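Local coordinates for protein ulvan Lyase-PL25 (Pseudoalteromonas sp. PLSV, PDB 5UAM) that cleaves ulvan, the sulfated cell-wall polysaccharide of green seaweeds, as a beta-propeller lyase of polysaccharide lyase family 25, at residues A[232-237]-A[263-268]; A[406-411]-A[430-435]. One frame throughout, in Å; residues are numbered along the deposited sequence.

Contact 1. Residues A[232-237]-A[263-268]; sequences NIIVSY and FMSFNT
Ile233 and Phe266 face each other as an antiparallel hydrogen-bonded pair, Ile233 N donating to Phe266 O at 2.8 Å and Phe266 N returning a bond to Ile233 O. Val235 and Met264 form the next such pair, with Met264 N reaching Val235 O at 3.0 Å. In the non-hydrogen-bonded pairs the strands close up, and Asn232, Phe263 and Ser265 make CA-H...O contacts with the carbonyls of Phe266, Val235 and Ile233, respectively.

On the face that carries Ile233, Val235, Met264 and Phe266, the sulfur of Met264 lies 4.8 Å from the centroid of the Tyr237 ring in an oblique Met-aromatic contact, the thioether chain crossing the phenol at about a right angle. The same SD is 3.3 Å from Tyr237 OH. Met264 CG sits between the backbone N and the carbonyl carbon (chi1 62°), and the chain runs extended beyond it. Farther along, Ile233 lies beside Phe266, its CD1 4.1 Å from Phe266 CD2, while Thr268 CG2 meets Ile233 CD1 and covers one face of the Phe266 ring toward its rim.

On the other face Phe263 CG is anti to its backbone N (chi1 179°), and the ring crosses Ile234 at a slant, with CE1 3.8 Å from Ile234 CB.

Outside the pair, Thr294 OG1 hydrogen-bonds Tyr237 OH, Trp273 stacks on Phe266, and Phe206 of strand 204-211 packs on Val235 and Met264. The strands thus sit inside a propeller sheet whose Ile233, Val235, Met264 and Phe266 face is apolar, the Met264 sulfur packing beside a tyrosine hydroxyl already bonded to Thr294; the other face combines Ile234 and Phe263, both packed on Thr309 of strand 303-311, with polar side chains toward the Asn232 end.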
loop_
_atom_site.group_PDB
_atom_site.type_symbol
_atom_site.label_atom_id
_atom_site.label_comp_id
_atom_site.label_asym_id
_atom_site.label_seq_id
_atom_site.Cartn_x
_atom_site.Cartn_y
_atom_site.Cartn_z
ATOM N N ASN A 232 -1.535 18.338 6.001
ATOM C CA ASN A 232 -2.628 17.497 5.546
ATOM C C ASN A 232 -2.157 16.102 5.153
ATOM O O ASN A 232 -1.042 15.906 4.657
ATOM C CB ASN A 232 -3.313 18.123 4.339
ATOM C CG ASN A 232 -3.928 19.449 4.671
ATOM O OD1 ASN A 232 -4.587 19.576 5.696
ATOM N ND2 ASN A 232 -3.679 20.455 3.839
ATOM N N ILE A 233 -3.039 15.141 5.401
ATOM C CA ILE A 233 -2.960 13.778 4.898
ATOM C C ILE A 233 -4.114 13.599 3.926
ATOM O O ILE A 233 -5.214 14.105 4.163
ATOM C CB ILE A 233 -3.045 12.785 6.075
ATOM C CG1 ILE A 233 -1.728 12.824 6.866
ATOM C CG2 ILE A 233 -3.418 11.362 5.615
ATOM C CD1 ILE A 233 -1.777 12.053 8.183
ATOM N N ILE A 234 -3.871 12.913 2.818
ATOM C CA ILE A 234 -4.888 12.701 1.796
ATOM C C ILE A 234 -5.197 11.213 1.720
ATOM O O ILE A 234 -4.333 10.371 1.990
ATOM C CB ILE A 234 -4.473 13.275 0.424
ATOM C CG1 ILE A 234 -3.191 12.648 -0.100
ATOM C CG2 ILE A 234 -4.378 14.804 0.514
ATOM C CD1 ILE A 234 -2.883 13.039 -1.541
ATOM N N VAL A 235 -6.450 10.889 1.423
ATOM C CA VAL A 235 -6.919 9.508 1.463
ATOM C C VAL A 235 -7.798 9.242 0.241
ATOM O O VAL A 235 -8.812 9.925 0.052
ATOM C CB VAL A 235 -7.698 9.204 2.752
ATOM C CG1 VAL A 235 -8.065 7.719 2.816
ATOM C CG2 VAL A 235 -6.882 9.634 3.982
ATOM N N SER A 236 -7.441 8.223 -0.554
ATOM C CA SER A 236 -8.302 7.735 -1.615
ATOM C C SER A 236 -8.815 6.365 -1.212
ATOM O O SER A 236 -8.147 5.616 -0.496
ATOM C CB SER A 236 -7.596 7.674 -2.964
ATOM O OG SER A 236 -6.451 6.852 -2.883
ATOM N N TYR A 237 -10.018 6.038 -1.647
ATOM C CA TYR A 237 -10.600 4.791 -1.177
ATOM C C TYR A 237 -11.637 4.290 -2.166
ATOM O O TYR A 237 -12.238 5.068 -2.894
ATOM C CB TYR A 237 -11.213 4.935 0.219
ATOM C CG TYR A 237 -12.132 6.114 0.501
ATOM C CD1 TYR A 237 -11.618 7.392 0.731
ATOM C CD2 TYR A 237 -13.498 5.926 0.649
ATOM C CE1 TYR A 237 -12.440 8.434 1.064
ATOM C CE2 TYR A 237 -14.325 6.966 0.983
ATOM C CZ TYR A 237 -13.795 8.225 1.200
ATOM O OH TYR A 237 -14.637 9.262 1.564
ATOM N N PHE A 263 -12.271 10.451 -2.472
ATOM C CA PHE A 263 -11.137 11.244 -2.002
ATOM C C PHE A 263 -11.538 12.154 -0.845
ATOM O O PHE A 263 -12.566 12.816 -0.904
ATOM C CB PHE A 263 -10.600 12.139 -3.123
ATOM C CG PHE A 263 -9.452 12.994 -2.703
ATOM C CD1 PHE A 263 -8.160 12.501 -2.735
ATOM C CD2 PHE A 263 -9.666 14.278 -2.222
ATOM C CE1 PHE A 263 -7.110 13.289 -2.296
ATOM C CE2 PHE A 263 -8.619 15.032 -1.784
ATOM C CZ PHE A 263 -7.348 14.545 -1.825
ATOM N N MET A 264 -10.689 12.226 0.180
ATOM C CA MET A 264 -10.854 13.240 1.207
ATOM C C MET A 264 -9.502 13.570 1.824
ATOM O O MET A 264 -8.517 12.860 1.624
ATOM C CB MET A 264 -11.886 12.815 2.264
ATOM C CG MET A 264 -11.524 11.575 3.032
ATOM S SD MET A 264 -13.036 10.981 3.837
ATOM C CE MET A 264 -12.420 9.552 4.734
ATOM N N SER A 265 -9.485 14.645 2.608
ATOM C CA SER A 265 -8.275 15.187 3.208
ATOM C C SER A 265 -8.476 15.336 4.714
ATOM O O SER A 265 -9.577 15.607 5.179
ATOM C CB SER A 265 -7.977 16.553 2.569
ATOM O OG SER A 265 -6.731 17.094 2.960
ATOM N N PHE A 266 -7.386 15.176 5.462
ATOM C CA PHE A 266 -7.342 15.218 6.919
ATOM C C PHE A 266 -6.335 16.290 7.302
ATOM O O PHE A 266 -5.142 16.160 7.017
ATOM C CB PHE A 266 -6.906 13.829 7.396
ATOM C CG PHE A 266 -6.578 13.698 8.869
ATOM C CD1 PHE A 266 -7.110 14.518 9.853
ATOM C CD2 PHE A 266 -5.713 12.696 9.250
ATOM C CE1 PHE A 266 -6.774 14.319 11.205
ATOM C CE2 PHE A 266 -5.378 12.495 10.585
ATOM C CZ PHE A 266 -5.889 13.293 11.548
ATOM N N ASN A 267 -6.806 17.356 7.934
ATOM C CA ASN A 267 -5.921 18.387 8.454
ATOM C C ASN A 267 -5.466 17.945 9.840
ATOM O O ASN A 267 -6.259 17.915 10.781
ATOM C CB ASN A 267 -6.650 19.723 8.502
ATOM C CG ASN A 267 -5.774 20.853 9.006
ATOM O OD1 ASN A 267 -4.969 20.688 9.926
ATOM N ND2 ASN A 267 -5.947 22.025 8.413
ATOM N N THR A 268 -4.191 17.559 9.959
ATOM C CA THR A 268 -3.731 17.011 11.231
ATOM C C THR A 268 -3.558 18.060 12.316
ATOM O O THR A 268 -3.450 17.688 13.487
ATOM C CB THR A 268 -2.405 16.259 11.068
ATOM O OG1 THR A 268 -1.356 17.182 10.715
ATOM C CG2 THR A 268 -2.522 15.158 10.057
HETATM O O HOH W 1 -7.194 18.998 4.776
#

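Contact 2. Residues A[406-411]-A[430-435]; sequences LRKDNA and VAEKVS
Leu406 and Val430 make an apolar contact at one end of this interface, Leu406 CD2 lying 4.0 Å from Val430 CG1 as the two side chains slide past each other in opposite directions. At the other end Ala411 CB touches both Val434 CG2, at 4.1 Å, and Glu432 CG, at 3.9 Å. Phe413 of strand 412-415 packs against Leu406, Lys408 and Val430.

The carboxylate of Glu432 rests on the aliphatic chain of Lys408. Glu432 sends CG anti to its backbone N (chi1 178°), and its extended side chain crosses that of Lys408 at about a right angle. OE2 lies 3.4 Å from Lys408 CD and almost as near CG and CB, whereas Lys408 NZ is 4.9 Å from it; the opposite charges are probably attracted without direct contact. The other oxygen, OE1, is hydrogen-bonded to Tyr442 OH, which helps fix the carboxylate. An alanine in place of Glu432 would probably leave Tyr442 without this partner and open a gap beside Lys408 and Ala411.

Backbone contact between the segments is slight: the CA of Ala411 approaches Lys433 O at 3.3 Å, with an angle of 124° at the hydrogen. In the Lys433 conformer described, one of two, NZ hydrogen-bonds OD1 of Asn36, a residue that probably binds substrate.

Strand 400-408 is the outermost strand of one four-stranded antiparallel sheet, and strand 428-433 is an inner strand of the next. Their side-chain packing, without shared strand pairing, is the contact between successive blades of a beta-propeller.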
loop_
_atom_site.group_PDB
_atom_site.type_symbol
_atom_site.label_atom_id
_atom_site.label_comp_id
_atom_site.label_asym_id
_atom_site.label_seq_id
_atom_site.Cartn_x
_atom_site.Cartn_y
_atom_site.Cartn_z
ATOM N N LEU A 406 13.025 -2.848 -15.404
ATOM C CA LEU A 406 13.266 -4.245 -15.071
ATOM C C LEU A 406 12.330 -5.106 -15.899
ATOM O O LEU A 406 11.159 -4.762 -16.069
ATOM C CB LEU A 406 13.030 -4.508 -13.567
ATOM C CG LEU A 406 13.678 -5.763 -13.005
ATOM C CD1 LEU A 406 15.174 -5.639 -12.983
ATOM C CD2 LEU A 406 13.151 -6.033 -11.607
ATOM N N ARG A 407 12.857 -6.201 -16.449
ATOM C CA ARG A 407 12.031 -7.112 -17.223
ATOM C C ARG A 407 12.553 -8.514 -16.977
ATOM O O ARG A 407 13.761 -8.734 -17.065
ATOM C CB ARG A 407 12.106 -6.765 -18.712
ATOM C CG ARG A 407 11.116 -7.542 -19.544
ATOM C CD ARG A 407 11.093 -7.095 -21.007
ATOM N NE ARG A 407 10.138 -7.911 -21.754
ATOM C CZ ARG A 407 9.144 -7.447 -22.500
ATOM N NH1 ARG A 407 8.346 -8.315 -23.105
ATOM N NH2 ARG A 407 8.952 -6.139 -22.672
ATOM N N LYS A 408 11.660 -9.434 -16.617
ATOM C CA LYS A 408 12.080 -10.808 -16.333
ATOM C C LYS A 408 11.153 -11.805 -17.013
ATOM O O LYS A 408 9.938 -11.767 -16.831
ATOM C CB LYS A 408 12.128 -11.070 -14.828
ATOM C CG LYS A 408 13.079 -10.154 -14.068
ATOM C CD LYS A 408 14.512 -10.541 -14.320
ATOM C CE LYS A 408 15.451 -9.625 -13.583
ATOM N NZ LYS A 408 16.869 -9.974 -13.870
ATOM N N ASP A 409 11.735 -12.733 -17.750
ATOM C CA ASP A 409 10.957 -13.798 -18.356
ATOM C C ASP A 409 10.391 -14.717 -17.279
ATOM O O ASP A 409 11.012 -14.951 -16.232
ATOM C CB ASP A 409 11.839 -14.641 -19.285
ATOM C CG ASP A 409 12.630 -13.807 -20.271
ATOM O OD1 ASP A 409 12.028 -13.058 -21.065
ATOM O OD2 ASP A 409 13.869 -13.919 -20.286
ATOM N N ASN A 410 9.227 -15.300 -17.579
ATOM C CA ASN A 410 8.681 -16.390 -16.780
ATOM C C ASN A 410 8.457 -15.973 -15.337
ATOM O O ASN A 410 8.750 -16.726 -14.408
ATOM C CB ASN A 410 9.569 -17.633 -16.875
ATOM C CG ASN A 410 9.889 -17.993 -18.301
ATOM O OD1 ASN A 410 11.067 -18.133 -18.688
ATOM N ND2 ASN A 410 8.851 -18.181 -19.100
ATOM N N ALA A 411 7.890 -14.785 -15.152
ATOM C CA ALA A 411 7.730 -14.229 -13.820
ATOM C C ALA A 411 6.602 -13.211 -13.855
ATOM O O ALA A 411 6.098 -12.844 -14.915
ATOM C CB ALA A 411 9.018 -13.531 -13.373
ATOM N N VAL A 430 10.760 -4.116 -5.995
ATOM C CA VAL A 430 10.152 -5.057 -6.924
ATOM C C VAL A 430 10.481 -6.460 -6.442
ATOM O O VAL A 430 11.614 -6.727 -6.027
ATOM C CB VAL A 430 10.726 -4.894 -8.350
ATOM C CG1 VAL A 430 9.864 -5.654 -9.366
ATOM C CG2 VAL A 430 10.852 -3.445 -8.731
ATOM N N ALA A 431 9.508 -7.358 -6.520
ATOM C CA ALA A 431 9.695 -8.777 -6.217
ATOM C C ALA A 431 9.417 -9.597 -7.462
ATOM O O ALA A 431 8.363 -9.465 -8.083
ATOM C CB ALA A 431 8.750 -9.200 -5.085
ATOM N N GLU A 432 10.365 -10.456 -7.821
ATOM C CA GLU A 432 10.277 -11.277 -9.030
ATOM C C GLU A 432 9.626 -12.603 -8.643
ATOM O O GLU A 432 10.291 -13.572 -8.266
ATOM C CB GLU A 432 11.676 -11.490 -9.610
ATOM C CG GLU A 432 11.759 -12.357 -10.848
ATOM C CD GLU A 432 13.182 -12.678 -11.218
ATOM O OE1 GLU A 432 14.088 -12.456 -10.383
ATOM O OE2 GLU A 432 13.403 -13.139 -12.340
ATOM N N LYS A 433 8.299 -12.649 -8.713
ATOM C CA LYS A 433 7.561 -13.845 -8.333
ATOM C C LYS A 433 7.702 -14.910 -9.408
ATOM O O LYS A 433 7.292 -14.705 -10.555
ATOM C CB LYS A 433 6.091 -13.502 -8.141
ATOM C CG LYS A 433 5.856 -12.478 -7.056
ATOM C CD LYS A 433 4.389 -12.334 -6.742
ATOM C CE LYS A 433 3.648 -11.633 -7.853
ATOM N NZ LYS A 433 2.203 -11.456 -7.528
ATOM N N VAL A 434 8.267 -16.054 -9.029
ATOM C CA VAL A 434 8.404 -17.199 -9.918
ATOM C C VAL A 434 7.667 -18.355 -9.263
ATOM O O VAL A 434 6.642 -18.817 -9.768
ATOM C CB VAL A 434 9.881 -17.520 -10.182
ATOM C CG1 VAL A 434 10.025 -18.681 -11.145
ATOM C CG2 VAL A 434 10.557 -16.299 -10.750
ATOM N N SER A 435 8.180 -18.839 -8.138
ATOM C CA SER A 435 7.358 -19.639 -7.246
ATOM C C SER A 435 6.947 -18.748 -6.092
ATOM O O SER A 435 7.080 -17.527 -6.152
ATOM C CB SER A 435 8.107 -20.870 -6.762
ATOM O OG SER A 435 9.145 -20.478 -5.915
#

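How the contacts relate
Following the chain from its N terminus, contact 1 comes first: strand 232-243 turns back through a loop into strand 258-267, and the pairing of 232-237 with 263-268 closes a hairpin connection within one sheet. Contact 2 follows well downstream, where 406-411 leaves the last strand of its sheet and 430-435 arrives on the second sheet after strand 412-415. The two closures are in series, neither nesting nor crossing. The centres of contact 1 and contact 2 are 34 Å apart, on opposite sides of the chain's centre. Their nearest atoms are about 21 Å apart. Contact 1 thus joins neighbouring strands within a sheet, whereas contact 2 joins two successive sheets of the propeller.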